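Local coordinates for probable mannosyltransferase KTR4 (Saccharomyces cerevisiae, PDB 5A07), which belongs to a mannosyltransferase family of the GT-A fold class and binds guanosine-5'-diphosphate and a manganese ion, at residues W174-P177 with D178-R182; H206-C209 with R210-K214; M338-L341 with E342-G346; W352-A355 with P356-L360. All coordinates share one frame; numbering follows the deposited sequence.

Contact 1: W174-P177 with D178-R182; sequences WNMP and DSIDR. With GDP (guanosine-5'-diphosphate), chain F.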
# COMPACT_ATOMS: atom_id res chain seq x y z
N TRP B 174 12.38 2.57 -16.61
CA TRP B 174 12.25 3.68 -15.66
C TRP B 174 11.75 4.97 -16.32
O TRP B 174 10.80 5.58 -15.89
CB TRP B 174 13.60 3.92 -14.95
CG TRP B 174 13.56 5.05 -14.00
CD1 TRP B 174 13.91 6.32 -14.25
CD2 TRP B 174 13.05 5.02 -12.66
NE1 TRP B 174 13.67 7.09 -13.17
CE2 TRP B 174 13.17 6.30 -12.16
CE3 TRP B 174 12.53 4.00 -11.83
CZ2 TRP B 174 12.79 6.65 -10.86
CZ3 TRP B 174 12.13 4.32 -10.56
CH2 TRP B 174 12.28 5.65 -10.07
N ASN B 175 12.42 5.39 -17.40
CA ASN B 175 12.17 6.70 -17.98
C ASN B 175 10.82 6.87 -18.65
O ASN B 175 10.20 5.92 -19.07
CB ASN B 175 13.23 7.02 -19.07
CG ASN B 175 14.64 7.11 -18.51
OD1 ASN B 175 14.85 7.57 -17.44
ND2 ASN B 175 15.59 6.73 -19.30
N MET B 176 10.38 8.11 -18.72
CA MET B 176 9.18 8.45 -19.48
C MET B 176 9.29 7.78 -20.85
O MET B 176 10.28 7.98 -21.55
CB MET B 176 9.09 9.96 -19.63
CG MET B 176 7.81 10.40 -20.33
SD MET B 176 7.83 12.15 -20.70
CE MET B 176 7.68 12.92 -19.11
N PRO B 177 8.28 7.00 -21.24
CA PRO B 177 8.29 6.29 -22.54
C PRO B 177 7.99 7.26 -23.72
O PRO B 177 7.54 8.42 -23.50
CB PRO B 177 7.15 5.30 -22.40
CG PRO B 177 6.17 5.98 -21.51
CD PRO B 177 6.97 6.83 -20.55
N ASP B 178 8.25 6.80 -24.95
CA ASP B 178 8.01 7.63 -26.17
C ASP B 178 6.53 7.90 -26.42
O ASP B 178 6.17 8.91 -27.03
CB ASP B 178 8.55 6.93 -27.42
CG ASP B 178 10.07 6.80 -27.40
OD1 ASP B 178 10.75 7.73 -26.87
OD2 ASP B 178 10.55 5.76 -27.93
N SER B 179 5.66 7.02 -25.93
CA SER B 179 4.23 7.23 -26.04
C SER B 179 3.78 8.56 -25.46
O SER B 179 2.70 9.02 -25.80
CB SER B 179 3.51 6.07 -25.36
OG SER B 179 3.86 5.96 -23.96
N ILE B 180 4.56 9.21 -24.62
CA ILE B 180 4.12 10.45 -23.97
C ILE B 180 4.59 11.66 -24.76
O ILE B 180 5.74 11.71 -25.10
CB ILE B 180 4.70 10.56 -22.51
CG1 ILE B 180 4.14 9.46 -21.61
CG2 ILE B 180 4.46 11.94 -21.89
CD1 ILE B 180 2.62 9.52 -21.42
N ASP B 181 3.72 12.65 -24.94
CA ASP B 181 4.11 13.93 -25.48
C ASP B 181 4.63 14.81 -24.37
O ASP B 181 3.86 15.41 -23.56
CB ASP B 181 2.92 14.62 -26.20
CG ASP B 181 3.16 16.14 -26.50
OD1 ASP B 181 4.25 16.73 -26.34
OD2 ASP B 181 2.20 16.80 -26.89
N ARG B 182 5.94 14.98 -24.38
CA ARG B 182 6.58 15.77 -23.36
C ARG B 182 6.06 17.19 -23.23
O ARG B 182 5.98 17.77 -22.09
CB ARG B 182 8.07 15.71 -23.56
CG ARG B 182 8.85 16.42 -22.49
CD ARG B 182 10.30 16.13 -22.70
NE ARG B 182 10.71 14.80 -22.24
CZ ARG B 182 10.91 14.48 -20.96
NH1 ARG B 182 10.66 15.38 -20.00
NH2 ARG B 182 11.33 13.30 -20.64
PB GDP F . 6.50 9.75 -0.86
O1B GDP F . 6.66 11.15 -0.38
O2B GDP F . 5.47 9.45 -1.78
O3B GDP F . 6.68 8.77 0.24
O3A GDP F . 7.76 9.66 -1.88
PA GDP F . 9.27 9.21 -1.68
O1A GDP F . 10.24 10.20 -2.13
O2A GDP F . 9.59 8.60 -0.38
O5' GDP F . 9.35 8.07 -2.77
C5' GDP F . 8.88 6.71 -2.69
C4' GDP F . 10.00 5.69 -2.70
O4' GDP F . 10.65 5.78 -3.97
C3' GDP F . 11.06 5.89 -1.63
O3' GDP F . 11.61 4.59 -1.28
C2' GDP F . 12.09 6.78 -2.34
O2' GDP F . 13.40 6.59 -1.84
C1' GDP F . 12.00 6.23 -3.72
N9 GDP F . 12.27 7.22 -4.79
C8 GDP F . 11.59 8.35 -5.11
N7 GDP F . 12.17 8.94 -6.23
C5 GDP F . 13.21 8.13 -6.61
C6 GDP F . 14.20 8.18 -7.70
O6 GDP F . 14.08 9.17 -8.48
N1 GDP F . 15.12 7.20 -7.75
C2 GDP F . 15.18 6.18 -6.81
N2 GDP F . 16.12 5.25 -6.92
N3 GDP F . 14.28 6.10 -5.78
C4 GDP F . 13.28 7.00 -5.68
O HOH W 1 8.28 10.93 -24.21
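A type I beta turn runs from Pro-177 to Ile-180 and is closed by the amide of Ile-180, whose N lies 3.3 Å from Pro-177 O and reaches it from above the carbonyl plane, 51° out of it. The turn sits in the loop between strand 164-168 and helix 182-194 of this GT-A glycosyltransferase. One water reinforces it, donating to Pro-177 O at 2.7 Å and to Ile-180 O, so that Pro-177 O is gripped twice. Because Met-176 holds CG anti to its own N (chi1 -176°), its chain runs along the turn, and SD comes to 3.6 Å from Ile-180 CG2, the two side chains meeting almost perpendicularly. The same sulfur lies over one face of the Arg-182 guanidinium, near its rim and 3.7 Å from NH2; this NH2 also makes a salt bridge to Glu-203. The ring of Pro-177 adds a second apolar patch, its CD resting 4.0 Å from Ile-180 CG1. Tyr-348 of helix 346-349 packs on Met-176, Pro-177 and Ile-180 together. At the other end of the segment Trp-174 belongs to the ligand pocket, where its CZ2 approaches GDP O6 obliquely at 3.7 Å.

Contact 2: H206-C209 with R210-K214; sequences HNMC and RFYSK. With GDP (guanosine-5'-diphosphate), chain F.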
# COMPACT_ATOMS: atom_id res chain seq x y z
N HIS B 206 6.97 10.94 -11.03
CA HIS B 206 6.15 10.24 -11.99
C HIS B 206 6.74 8.88 -12.36
O HIS B 206 6.06 7.86 -12.40
CB HIS B 206 5.99 11.12 -13.25
CG HIS B 206 5.20 12.36 -13.04
ND1 HIS B 206 3.88 12.47 -13.47
CD2 HIS B 206 5.51 13.57 -12.48
CE1 HIS B 206 3.44 13.70 -13.22
NE2 HIS B 206 4.40 14.39 -12.62
N ASN B 207 8.03 8.84 -12.66
CA ASN B 207 8.68 7.60 -13.03
C ASN B 207 8.60 6.61 -11.88
O ASN B 207 8.44 5.45 -12.14
CB ASN B 207 10.17 7.81 -13.36
CG ASN B 207 10.36 8.62 -14.65
OD1 ASN B 207 9.45 8.77 -15.49
ND2 ASN B 207 11.55 9.12 -14.83
N MET B 208 8.81 7.08 -10.66
CA MET B 208 8.73 6.19 -9.50
C MET B 208 7.34 5.55 -9.33
O MET B 208 7.21 4.35 -9.14
CB MET B 208 9.12 6.95 -8.28
CG MET B 208 9.08 6.11 -6.98
SD MET B 208 7.42 6.05 -6.20
CE MET B 208 7.02 7.73 -5.76
N CYS B 209 6.34 6.37 -9.46
CA CYS B 209 4.96 5.89 -9.30
C CYS B 209 4.61 4.83 -10.30
O CYS B 209 4.00 3.76 -10.03
CB CYS B 209 4.00 7.06 -9.41
SG CYS B 209 3.97 8.22 -8.06
N ARG B 210 5.01 5.09 -11.54
CA ARG B 210 4.82 4.10 -12.57
C ARG B 210 5.63 2.81 -12.33
O ARG B 210 5.09 1.67 -12.50
CB ARG B 210 5.19 4.76 -13.90
CG ARG B 210 5.25 3.77 -15.08
CD ARG B 210 5.32 4.66 -16.36
NE ARG B 210 5.62 3.89 -17.53
CZ ARG B 210 6.83 3.79 -18.10
NH1 ARG B 210 7.87 4.39 -17.57
NH2 ARG B 210 6.97 3.13 -19.25
N PHE B 211 6.92 2.96 -11.95
CA PHE B 211 7.77 1.80 -11.70
C PHE B 211 7.17 0.95 -10.53
O PHE B 211 7.10 -0.27 -10.63
CB PHE B 211 9.17 2.27 -11.29
CG PHE B 211 10.09 1.17 -10.87
CD1 PHE B 211 10.77 0.40 -11.80
CD2 PHE B 211 10.32 0.91 -9.53
CE1 PHE B 211 11.58 -0.66 -11.44
CE2 PHE B 211 11.16 -0.16 -9.14
CZ PHE B 211 11.79 -0.96 -10.10
N TYR B 212 6.77 1.63 -9.46
CA TYR B 212 6.19 0.85 -8.28
C TYR B 212 4.81 0.26 -8.61
O TYR B 212 4.39 -0.74 -7.99
CB TYR B 212 6.19 1.70 -7.00
CG TYR B 212 7.24 1.27 -5.99
CD1 TYR B 212 7.45 -0.08 -5.71
CD2 TYR B 212 8.03 2.22 -5.28
CE1 TYR B 212 8.39 -0.48 -4.78
CE2 TYR B 212 8.94 1.81 -4.32
CZ TYR B 212 9.12 0.47 -4.07
OH TYR B 212 10.04 0.03 -3.09
N SER B 213 4.13 0.80 -9.62
CA SER B 213 2.83 0.28 -10.04
C SER B 213 3.04 -0.96 -10.85
O SER B 213 2.42 -2.02 -10.59
CB SER B 213 2.00 1.29 -10.86
OG SER B 213 1.66 2.47 -10.13
N LYS B 214 3.91 -0.89 -11.86
CA LYS B 214 3.87 -1.94 -12.93
C LYS B 214 5.15 -2.63 -13.35
O LYS B 214 5.11 -3.59 -14.12
CB LYS B 214 3.17 -1.37 -14.19
CG LYS B 214 4.04 -0.46 -15.05
CD LYS B 214 3.20 0.06 -16.22
CE LYS B 214 3.98 0.44 -17.47
NZ LYS B 214 4.85 -0.67 -17.90
PB GDP F . 6.50 9.75 -0.86
O1B GDP F . 6.66 11.15 -0.38
O2B GDP F . 5.47 9.45 -1.78
O3B GDP F . 6.68 8.77 0.24
O3A GDP F . 7.76 9.66 -1.88
PA GDP F . 9.27 9.21 -1.68
O1A GDP F . 10.24 10.20 -2.13
O2A GDP F . 9.59 8.60 -0.38
O5' GDP F . 9.35 8.07 -2.77
C5' GDP F . 8.88 6.71 -2.69
C4' GDP F . 10.00 5.69 -2.70
O4' GDP F . 10.65 5.78 -3.97
C3' GDP F . 11.06 5.89 -1.63
O3' GDP F . 11.61 4.59 -1.28
C2' GDP F . 12.09 6.78 -2.34
O2' GDP F . 13.40 6.59 -1.84
C1' GDP F . 12.00 6.23 -3.72
N9 GDP F . 12.27 7.22 -4.79
C8 GDP F . 11.59 8.35 -5.11
N7 GDP F . 12.17 8.94 -6.23
C5 GDP F . 13.21 8.13 -6.61
C6 GDP F . 14.20 8.18 -7.70
O6 GDP F . 14.08 9.17 -8.48
N1 GDP F . 15.12 7.20 -7.75
C2 GDP F . 15.18 6.18 -6.81
N2 GDP F . 16.12 5.25 -6.92
N3 GDP F . 14.28 6.10 -5.78
C4 GDP F . 13.28 7.00 -5.68
O HOH W 2 8.75 4.51 -14.68
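Met-208 and Tyr-212, one turn apart on helix 203-214, form a Met-aromatic contact beside the guanosine-5'-diphosphate pocket. The sulfur of Met-208 lies in the ring plane, at the edge of Tyr-212, with SD 4.0 Å from CD2 and 5.4 Å from the ring centroid. CG of Met-208 stands anti to the backbone N (chi1 180°), and bends at chi2 and chi3 then lay the chain along the ligand: CG is 3.4 Å from GDP O4', and CE touches GDP C5' at 3.7 Å. GDP C4' also approaches the edge of the Tyr-212 ring, while Arg-230 makes a cation-pi contact with that ring. Tyr-212 N bonds to Met-208 O in the helical pattern, and Cys-209 O takes two donors from opposite faces of its plane, Ser-213 OG at 2.7 Å and Ser-213 N at 3.0 Å. Arg-210 extends away from the ligand to a salt bridge between its NE and Glu-342 OE1, and its NH1 binds weakly to a water that donates to Asn-207 O at 2.7 Å. The chemistry implies a division of labour: Met-208 meets mainly the ribose through van der Waals contact, whereas Tyr-199, Tyr-205 and Asn-142 are among the residues that hydrogen-bond the ligand.

Contact 3: M338-L341 with E342-G346; sequences MQYL and EEKGG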
# COMPACT_ATOMS: atom_id res chain seq x y z
N MET B 338 -2.41 -2.88 -15.82
CA MET B 338 -1.23 -1.98 -15.92
C MET B 338 -1.00 -1.50 -17.39
O MET B 338 -0.76 -0.31 -17.65
CB MET B 338 0.05 -2.69 -15.40
CG MET B 338 0.09 -3.00 -13.90
SD MET B 338 -0.30 -1.56 -12.88
CE MET B 338 -2.01 -1.89 -12.52
N GLN B 339 -1.04 -2.43 -18.31
CA GLN B 339 -0.98 -2.08 -19.76
C GLN B 339 -2.00 -1.03 -20.21
O GLN B 339 -1.65 -0.00 -20.85
CB GLN B 339 -1.08 -3.32 -20.63
CG GLN B 339 -0.64 -3.04 -22.09
CD GLN B 339 0.58 -2.04 -22.24
OE1 GLN B 339 1.70 -2.30 -21.75
NE2 GLN B 339 0.35 -0.88 -22.91
N TYR B 340 -3.22 -1.19 -19.74
CA TYR B 340 -4.28 -0.23 -20.02
C TYR B 340 -3.94 1.14 -19.48
O TYR B 340 -4.05 2.19 -20.18
CB TYR B 340 -5.62 -0.75 -19.43
CG TYR B 340 -6.84 0.01 -19.92
CD1 TYR B 340 -7.54 -0.40 -21.07
CD2 TYR B 340 -7.30 1.10 -19.24
CE1 TYR B 340 -8.66 0.28 -21.48
CE2 TYR B 340 -8.41 1.82 -19.67
CZ TYR B 340 -9.09 1.39 -20.80
OH TYR B 340 -10.18 2.08 -21.23
N LEU B 341 -3.49 1.17 -18.23
CA LEU B 341 -3.14 2.48 -17.69
C LEU B 341 -1.92 3.09 -18.43
O LEU B 341 -1.81 4.31 -18.52
CB LEU B 341 -2.84 2.38 -16.17
CG LEU B 341 -4.01 1.86 -15.30
CD1 LEU B 341 -3.59 1.77 -13.82
CD2 LEU B 341 -5.24 2.73 -15.44
N GLU B 342 -0.97 2.26 -18.81
CA GLU B 342 0.23 2.72 -19.55
C GLU B 342 -0.23 3.44 -20.83
O GLU B 342 0.16 4.58 -21.06
CB GLU B 342 1.14 1.53 -19.88
CG GLU B 342 2.37 1.84 -20.74
CD GLU B 342 3.41 2.74 -20.07
OE1 GLU B 342 3.23 3.22 -18.92
OE2 GLU B 342 4.48 2.97 -20.67
N GLU B 343 -1.18 2.84 -21.54
CA GLU B 343 -1.76 3.41 -22.78
C GLU B 343 -2.46 4.71 -22.57
O GLU B 343 -2.30 5.60 -23.35
CB GLU B 343 -2.69 2.44 -23.46
CG GLU B 343 -1.95 1.38 -24.26
CD GLU B 343 -2.71 0.05 -24.46
OE1 GLU B 343 -3.96 0.00 -24.29
OE2 GLU B 343 -2.03 -0.96 -24.81
N LYS B 344 -3.16 4.89 -21.45
CA LYS B 344 -3.76 6.18 -21.14
C LYS B 344 -2.81 7.28 -20.85
O LYS B 344 -3.19 8.42 -20.97
CB LYS B 344 -4.66 6.10 -19.88
CG LYS B 344 -5.77 5.05 -19.89
CD LYS B 344 -6.73 5.19 -21.06
CE LYS B 344 -7.44 6.50 -21.06
NZ LYS B 344 -8.73 6.28 -21.79
N GLY B 345 -1.62 6.97 -20.35
CA GLY B 345 -0.63 7.97 -20.07
C GLY B 345 -0.83 8.74 -18.81
O GLY B 345 -0.13 9.75 -18.56
N GLY B 346 -1.82 8.34 -17.99
CA GLY B 346 -2.07 9.14 -16.76
C GLY B 346 -0.94 9.15 -15.69
O GLY B 346 -0.95 10.02 -14.83
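Gln-339 and Glu-343 face each other one turn apart, and the amide NE2 of Gln-339 donates to Glu-343 OE2 at 3.0 Å. The bond is moderately bent, with 151° at the hydrogen, and it meets OE2 from above the carboxylate plane, the amide and carboxylate planes standing 47° apart. A bend at chi2 of Gln-339 swings its amide squarely across the extended chain of Glu-343. Backbone bonds run beneath this side-chain hydrogen bond, from Glu-342 N to Met-338 O at 2.8 Å and from Lys-344 N to Tyr-340 O at 3.1 Å. These residues form the last turns of helix 332-344. Gly-345 leaves helical geometry with positive phi, yet its N still bonds to Leu-341 O at 3.2 Å, and the same glycine is the N-cap residue of helix 346-349. Tyr-340 and Lys-344 run alongside each other in the same direction; Lys-344 CD comes obliquely to 4.0 Å from Tyr-340 CE2, and Lys-344 CG rests 3.3 Å from Tyr-340 O. Farther out, the ring of Tyr-340 meets Phe-279 of helix 272-282, and Leu-341 packs on Leu-272 of that helix.

Contact 4: W352-A355 with P356-L360; sequences WGDA and PVRSL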
# COMPACT_ATOMS: atom_id res chain seq x y z
N TRP B 352 -0.72 9.98 -11.25
CA TRP B 352 -1.28 8.81 -10.64
C TRP B 352 -0.22 8.11 -9.75
O TRP B 352 0.83 7.71 -10.25
CB TRP B 352 -1.73 7.83 -11.70
CG TRP B 352 -2.90 8.24 -12.55
CD1 TRP B 352 -3.69 9.30 -12.37
CD2 TRP B 352 -3.35 7.59 -13.75
NE1 TRP B 352 -4.65 9.33 -13.34
CE2 TRP B 352 -4.45 8.30 -14.21
CE3 TRP B 352 -2.93 6.47 -14.47
CZ2 TRP B 352 -5.15 7.94 -15.36
CZ3 TRP B 352 -3.63 6.12 -15.65
CH2 TRP B 352 -4.73 6.86 -16.06
N GLY B 353 -0.50 7.96 -8.46
CA GLY B 353 0.37 7.25 -7.52
C GLY B 353 0.26 5.74 -7.61
O GLY B 353 -0.78 5.19 -8.02
N ASP B 354 1.32 5.07 -7.23
CA ASP B 354 1.28 3.61 -7.14
C ASP B 354 0.20 3.12 -6.13
O ASP B 354 -0.37 2.06 -6.31
CB ASP B 354 2.61 2.99 -6.85
CG ASP B 354 3.21 3.43 -5.51
OD1 ASP B 354 3.75 4.53 -5.40
OD2 ASP B 354 3.13 2.63 -4.58
N ALA B 355 -0.04 3.90 -5.09
CA ALA B 355 -0.98 3.52 -4.03
C ALA B 355 -2.45 3.38 -4.54
O ALA B 355 -3.01 2.30 -4.45
CB ALA B 355 -0.85 4.45 -2.87
N PRO B 356 -3.01 4.40 -5.19
CA PRO B 356 -4.37 4.17 -5.75
C PRO B 356 -4.46 3.12 -6.82
O PRO B 356 -5.43 2.38 -6.90
CB PRO B 356 -4.81 5.58 -6.23
CG PRO B 356 -3.51 6.35 -6.39
CD PRO B 356 -2.57 5.80 -5.35
N VAL B 357 -3.44 3.04 -7.66
CA VAL B 357 -3.41 2.04 -8.70
C VAL B 357 -3.36 0.64 -8.16
O VAL B 357 -4.13 -0.25 -8.57
CB VAL B 357 -2.22 2.30 -9.66
CG1 VAL B 357 -1.96 1.13 -10.62
CG2 VAL B 357 -2.44 3.61 -10.40
N ARG B 358 -2.42 0.38 -7.26
CA ARG B 358 -2.36 -0.95 -6.60
C ARG B 358 -3.69 -1.27 -5.90
O ARG B 358 -4.18 -2.42 -5.96
CB ARG B 358 -1.21 -0.96 -5.55
CG ARG B 358 -1.07 -2.25 -4.77
CD ARG B 358 0.06 -3.07 -5.29
NE ARG B 358 1.36 -2.46 -4.94
CZ ARG B 358 2.25 -2.03 -5.83
NH1 ARG B 358 2.02 -2.15 -7.16
NH2 ARG B 358 3.40 -1.53 -5.39
N SER B 359 -4.25 -0.27 -5.24
CA SER B 359 -5.44 -0.43 -4.38
C SER B 359 -6.70 -0.71 -5.22
O SER B 359 -7.50 -1.56 -4.86
CB SER B 359 -5.68 0.82 -3.52
OG SER B 359 -4.59 1.03 -2.64
N LEU B 360 -6.81 -0.07 -6.38
CA LEU B 360 -7.96 -0.35 -7.30
C LEU B 360 -7.92 -1.76 -7.82
O LEU B 360 -8.92 -2.48 -7.81
CB LEU B 360 -7.99 0.65 -8.48
CG LEU B 360 -8.44 2.00 -8.06
CD1 LEU B 360 -8.11 3.04 -9.13
CD2 LEU B 360 -9.93 2.04 -7.82
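Arg-358 lies against Asp-354, one turn earlier at the start of helix 354-365. Its CB is 3.2 Å from Asp-354 O, the carbonyl that also accepts Arg-358 N at 2.8 Å. Beyond CB, chi1 of 178° carries the chain off beside its own carbonyl carbon before turns at chi2 and chi3 bring it round near the carboxylate. NE, like both terminal nitrogens, is hydrogen-bonded elsewhere in the structure. NH2 stands 4.2 Å from Asp-354 OD2, which lies far from the plane of the guanidinium, so no N-H points at it, and any attraction is probably electrostatic only. NH2 makes its salt bridge to Glu-322, and NH1 hydrogen-bonds Tyr-212 O and Tyr-334 OH. Asp-354 OD2 makes a salt bridge to Arg-230 NH1 and a hydrogen bond with Thr-319 OG1. Ala-355 O accepts both Ser-359 OG at 2.7 Å and Ser-359 N at 3.0 Å. The N-cap residue Gly-353 places its O 3.3 Å from Val-357 CG2. This part of the chain packs on helix 203-214 through Asp-354, on helix 332-344 through Val-357 and on helix 272-282 through Trp-352 and Leu-360; Ser-359 OG also bonds with Phe-317 N of strand 316-317.

All four contacts are local, yet their chemistry differs with their depth in the fold. Contacts 2 and 4 are buried, contact 3 is partly buried, and contact 1 lies at the surface. In both buried contacts a serine doubles the grip on a helical carbonyl, whereas contact 3 uses an amide-to-carboxylate hydrogen bond and contact 1 a water-braced turn. Helix 203-214, which carries contact 2, is touched by the other three: contact 1 through a weak hydrogen bond from Arg-210 NH1 to Asn-175 O, contact 3 through Glu-342, and contact 4 through Arg-358. Contacts 3 and 4 meet by packing of Met-338 and Leu-341 on Val-357. Contacts 1 and 2 touch guanosine-5'-diphosphate, at base and mainly ribose respectively.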